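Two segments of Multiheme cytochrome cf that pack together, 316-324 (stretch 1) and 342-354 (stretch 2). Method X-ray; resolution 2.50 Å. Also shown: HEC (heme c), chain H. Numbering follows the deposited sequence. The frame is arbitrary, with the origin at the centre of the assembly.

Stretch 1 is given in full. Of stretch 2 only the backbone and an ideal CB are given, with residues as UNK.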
# COMPACT_ATOMS: atom_id res chain seq x y z
N LYS A 316 3.51 8.01 -16.31
CA LYS A 316 2.26 7.31 -16.04
C LYS A 316 2.40 6.24 -14.96
O LYS A 316 1.40 5.86 -14.35
CB LYS A 316 1.74 6.67 -17.33
CG LYS A 316 2.68 5.63 -17.90
CD LYS A 316 2.37 5.31 -19.34
CE LYS A 316 3.05 4.03 -19.79
NZ LYS A 316 2.71 3.72 -21.20
N CYS A 317 3.61 5.75 -14.71
CA CYS A 317 3.85 4.81 -13.62
C CYS A 317 4.55 5.47 -12.44
O CYS A 317 4.78 4.81 -11.43
CB CYS A 317 4.67 3.61 -14.11
SG CYS A 317 3.88 2.66 -15.42
N HIS A 318 4.88 6.76 -12.54
CA HIS A 318 5.66 7.45 -11.53
C HIS A 318 4.88 8.52 -10.78
O HIS A 318 5.42 9.12 -9.85
CB HIS A 318 6.93 8.06 -12.15
CG HIS A 318 7.81 7.09 -12.86
ND1 HIS A 318 8.88 7.49 -13.63
CD2 HIS A 318 7.77 5.74 -12.94
CE1 HIS A 318 9.47 6.43 -14.15
NE2 HIS A 318 8.83 5.35 -13.73
N VAL A 319 3.62 8.77 -11.14
CA VAL A 319 2.83 9.83 -10.54
C VAL A 319 1.43 9.32 -10.26
O VAL A 319 1.05 8.21 -10.65
CB VAL A 319 2.78 11.10 -11.41
CG1 VAL A 319 4.20 11.64 -11.65
CG2 VAL A 319 2.08 10.81 -12.72
N THR A 320 0.66 10.14 -9.56
CA THR A 320 -0.67 9.79 -9.09
C THR A 320 -1.62 10.95 -9.36
O THR A 320 -1.22 12.11 -9.30
CB THR A 320 -0.65 9.47 -7.58
OG1 THR A 320 0.28 8.42 -7.32
CG2 THR A 320 -2.05 9.06 -7.09
N GLY A 321 -2.87 10.62 -9.66
CA GLY A 321 -3.94 11.59 -9.60
C GLY A 321 -4.47 12.09 -10.93
O GLY A 321 -5.28 13.03 -10.93
N TYR A 322 -4.06 11.51 -12.04
CA TYR A 322 -4.54 12.00 -13.32
C TYR A 322 -5.80 11.25 -13.76
O TYR A 322 -6.08 10.15 -13.27
CB TYR A 322 -3.44 11.86 -14.38
CG TYR A 322 -2.80 10.50 -14.48
CD1 TYR A 322 -3.32 9.53 -15.33
CD2 TYR A 322 -1.66 10.19 -13.75
CE1 TYR A 322 -2.72 8.28 -15.43
CE2 TYR A 322 -1.06 8.96 -13.84
CZ TYR A 322 -1.59 8.01 -14.69
OH TYR A 322 -0.98 6.78 -14.78
N PRO A 323 -6.60 11.84 -14.66
CA PRO A 323 -7.87 11.21 -15.04
C PRO A 323 -7.66 9.85 -15.70
O PRO A 323 -6.70 9.63 -16.44
CB PRO A 323 -8.48 12.21 -16.03
CG PRO A 323 -7.83 13.51 -15.70
CD PRO A 323 -6.44 13.17 -15.27
N GLY A 324 -8.58 8.94 -15.41
CA GLY A 324 -8.60 7.64 -16.04
C GLY A 324 -7.67 6.64 -15.37
O GLY A 324 -7.10 6.88 -14.31
N UNK A 342 0.61 19.18 -17.23
CA UNK A 342 0.61 18.05 -16.31
C UNK A 342 -0.79 17.83 -15.76
O UNK A 342 -1.40 18.75 -15.20
CB UNK A 342 1.61 18.28 -15.17
N UNK A 343 -1.30 16.61 -15.92
CA UNK A 343 -2.63 16.26 -15.42
C UNK A 343 -2.59 15.55 -14.08
O UNK A 343 -3.65 15.33 -13.48
CB UNK A 343 -3.35 15.38 -16.44
N UNK A 344 -1.41 15.15 -13.61
CA UNK A 344 -1.32 14.52 -12.30
C UNK A 344 -1.24 15.57 -11.20
O UNK A 344 -0.76 16.69 -11.40
CB UNK A 344 -0.11 13.59 -12.24
N UNK A 345 -1.71 15.19 -10.01
CA UNK A 345 -1.73 16.08 -8.87
C UNK A 345 -0.83 15.65 -7.72
O UNK A 345 -0.69 16.41 -6.76
CB UNK A 345 -3.17 16.21 -8.36
N UNK A 346 -0.23 14.46 -7.78
CA UNK A 346 0.68 13.99 -6.75
C UNK A 346 1.89 13.36 -7.42
O UNK A 346 1.74 12.36 -8.14
CB UNK A 346 -0.01 13.00 -5.81
N UNK A 347 3.09 13.91 -7.23
CA UNK A 347 4.29 13.21 -7.72
C UNK A 347 4.55 11.98 -6.87
O UNK A 347 4.40 12.01 -5.65
CB UNK A 347 5.51 14.13 -7.70
N UNK A 348 4.93 10.89 -7.53
CA UNK A 348 5.15 9.64 -6.82
C UNK A 348 3.91 8.78 -6.76
O UNK A 348 2.82 9.16 -7.21
CB UNK A 348 5.65 9.92 -5.40
N UNK A 349 4.08 7.59 -6.20
CA UNK A 349 3.01 6.61 -6.09
C UNK A 349 2.39 6.78 -4.70
O UNK A 349 2.95 6.32 -3.70
CB UNK A 349 3.52 5.19 -6.31
N UNK A 350 1.26 7.48 -4.64
CA UNK A 350 0.57 7.71 -3.39
C UNK A 350 -0.44 6.63 -3.07
O UNK A 350 -0.61 5.66 -3.80
CB UNK A 350 -0.13 9.07 -3.42
N UNK A 351 -1.15 6.84 -1.95
CA UNK A 351 -2.17 5.89 -1.52
C UNK A 351 -3.16 5.60 -2.63
O UNK A 351 -3.54 4.45 -2.86
CB UNK A 351 -2.91 6.42 -0.29
N UNK A 352 -3.59 6.64 -3.34
CA UNK A 352 -4.66 6.51 -4.32
C UNK A 352 -4.20 5.86 -5.61
O UNK A 352 -5.04 5.58 -6.47
CB UNK A 352 -5.26 7.89 -4.63
N UNK A 353 -2.90 5.60 -5.77
CA UNK A 353 -2.46 4.84 -6.93
C UNK A 353 -2.94 3.40 -6.85
O UNK A 353 -3.13 2.75 -7.88
CB UNK A 353 -0.94 4.88 -7.05
N UNK A 354 -3.17 2.90 -5.64
CA UNK A 354 -3.74 1.58 -5.42
C UNK A 354 -5.20 1.62 -4.96
O UNK A 354 -5.99 0.77 -5.37
CB UNK A 354 -2.90 0.83 -4.39
FE HEC H . 10.37 2.92 -14.34
CHA HEC H . 11.85 1.56 -11.52
CHB HEC H . 13.13 4.92 -14.77
CHC HEC H . 9.04 4.10 -17.30
CHD HEC H . 7.45 1.26 -13.70
NA HEC H . 12.15 3.19 -13.34
C1A HEC H . 12.54 2.55 -12.18
C2A HEC H . 13.83 3.08 -11.78
C3A HEC H . 14.19 4.01 -12.67
C4A HEC H . 13.14 4.09 -13.67
CMA HEC H . 15.49 4.84 -12.63
CAA HEC H . 14.64 2.62 -10.54
CBA HEC H . 15.44 1.38 -10.96
CGA HEC H . 16.35 0.93 -9.85
O1A HEC H . 15.86 0.65 -8.72
O2A HEC H . 17.58 0.84 -10.11
NB HEC H . 10.95 4.29 -15.75
C1B HEC H . 12.18 4.92 -15.77
C2B HEC H . 12.30 5.60 -17.05
C3B HEC H . 11.17 5.38 -17.75
C4B HEC H . 10.30 4.55 -16.94
CMB HEC H . 13.53 6.44 -17.46
CAB HEC H . 10.81 5.91 -19.17
CBB HEC H . 11.81 5.40 -20.24
NC HEC H . 8.57 2.74 -15.30
C1C HEC H . 8.24 3.29 -16.53
C2C HEC H . 6.91 2.83 -16.89
C3C HEC H . 6.46 2.03 -15.89
C4C HEC H . 7.50 1.97 -14.88
CMC HEC H . 6.16 3.22 -18.18
CAC HEC H . 5.10 1.32 -15.78
CBC HEC H . 4.95 0.25 -16.88
ND HEC H . 9.75 1.64 -12.83
C1D HEC H . 8.49 1.04 -12.83
C2D HEC H . 8.44 0.10 -11.73
C3D HEC H . 9.82 0.18 -11.04
C4D HEC H . 10.56 1.17 -11.80
CMD HEC H . 7.22 -0.77 -11.38
CAD HEC H . 10.33 -0.60 -9.81
CBD HEC H . 10.22 -2.10 -10.05
CGD HEC H . 11.32 -2.57 -10.96
O1D HEC H . 12.30 -1.81 -11.14
O2D HEC H . 11.24 -3.70 -11.50

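Position 342 has nothing of stretch 1 within 5.5 Å of its ideal CB, so many residues would serve; it is Glu 342, its carboxylate engaged elsewhere in the structure.

At 343 the CA-to-CB bond points toward stretch 1, and the CB lies 4.0 Å from Pro 323 CD and 4.1 Å from Tyr 322 CB. These carbons favour an apolar side chain of almost any size. Leu 343 rests CB against Pro 323 CD, with its CD1 also near that carbon at 4.3 Å.

The CB of 344 points sideways, 3.6 Å from Val 319 CG2 and 4.0 Å from Tyr 322 CD2. An aliphatic or aromatic group would suit such company. The residue is Phe 344: with chi1 at p, its ring lies under the valine, Val 319 CG1 standing 3.8 Å from the Phe 344 ring centroid and nearly on the ring normal, a CH-pi contact.

Position 345 offers its amide, with N 3.2 Å from Thr 320 O in a hydrogen bond. Small or polar residues would do; it is Thr 345. Its OG1 comes 3.7 Å from Gly 321 CA, space that a CB on that glycine would invade.

Position 346 pairs antiparallel with Thr 320: Thr 320 N donates to the O of 346 (2.8 Å), and the N of 346 to Thr 320 O (3.0 Å). The CB shares the threonine's sheet face, and many side chains could extend from there. Glu 346 sends its carboxylate to partners elsewhere.

At 347, phi of -71° and an amide not used by stretch 1 admit proline among others. Pro 347 shares its face with Val 319.

Position 348 has phi 91° and psi 176°, where a CB would jam against the preceding carbonyl; only glycine suits. Gly 348 N makes a weak hydrogen bond to His 318 O (3.0 Å), and its O accepts from Thr 320 OG1 (2.6 Å).

The CB of 349 points away, yet a long aliphatic chain could bend back. Ile 349 does so, bringing CD1 to 3.6 Å from Cys 317 O.

At 350 the backbone N donates to Thr 320 OG1 (3.0 Å, nearly linear), completing that hydroxyl's pair of bonds. An ideal CB would sit 4.0 Å from Thr 320 OG1 without clash, so other residues would suit too; it is Gly 350, contributing its amide.

At 351 and 354 stretch 1 is too distant to set a preference; Cys 351 and Cys 354 are bonded covalently elsewhere in the structure.

At 352, CB faces Thr 320 CG2 at 4.2 Å, tolerating any chain with an aliphatic base; Glu 352 supplies one. At 353, CB at 3.7 Å from Thr 320 OG1 already makes the contact, so alanine suffices, though others are not excluded: Ala 353.

Stretch 2, residues 342-354: ELFTEPGIGCEAC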
# COMPACT_ATOMS: atom_id res chain seq x y z
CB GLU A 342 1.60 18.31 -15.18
CG GLU A 342 3.01 18.61 -15.67
CD GLU A 342 3.97 18.93 -14.54
OE1 GLU A 342 5.12 19.32 -14.83
OE2 GLU A 342 3.57 18.80 -13.36
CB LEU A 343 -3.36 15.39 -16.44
CG LEU A 343 -3.71 16.05 -17.79
CD1 LEU A 343 -4.57 15.14 -18.65
CD2 LEU A 343 -4.38 17.39 -17.57
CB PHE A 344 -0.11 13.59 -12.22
CG PHE A 344 1.22 14.28 -12.38
CD1 PHE A 344 1.92 14.73 -11.27
CD2 PHE A 344 1.77 14.47 -13.64
CE1 PHE A 344 3.14 15.36 -11.41
CE2 PHE A 344 3.00 15.10 -13.78
CZ PHE A 344 3.68 15.55 -12.66
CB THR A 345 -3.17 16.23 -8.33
OG1 THR A 345 -3.70 14.94 -8.02
CG2 THR A 345 -4.05 16.91 -9.37
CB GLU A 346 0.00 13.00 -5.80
CG GLU A 346 0.88 12.59 -4.62
CD GLU A 346 0.18 11.61 -3.69
OE1 GLU A 346 0.88 10.97 -2.88
OE2 GLU A 346 -1.06 11.48 -3.78
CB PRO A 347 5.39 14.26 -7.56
CG PRO A 347 4.91 15.14 -6.46
CD PRO A 347 3.41 15.20 -6.61
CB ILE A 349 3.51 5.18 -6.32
CG1 ILE A 349 4.02 5.01 -7.75
CG2 ILE A 349 2.42 4.17 -6.02
CD1 ILE A 349 5.48 5.36 -7.93
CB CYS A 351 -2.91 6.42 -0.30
SG CYS A 351 -1.88 7.23 0.93
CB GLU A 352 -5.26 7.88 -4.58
CG GLU A 352 -5.95 8.46 -3.35
CD GLU A 352 -6.18 9.96 -3.45
OE1 GLU A 352 -7.36 10.38 -3.60
OE2 GLU A 352 -5.18 10.71 -3.39
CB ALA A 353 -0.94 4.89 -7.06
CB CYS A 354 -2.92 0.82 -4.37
SG CYS A 354 -1.17 0.66 -4.75
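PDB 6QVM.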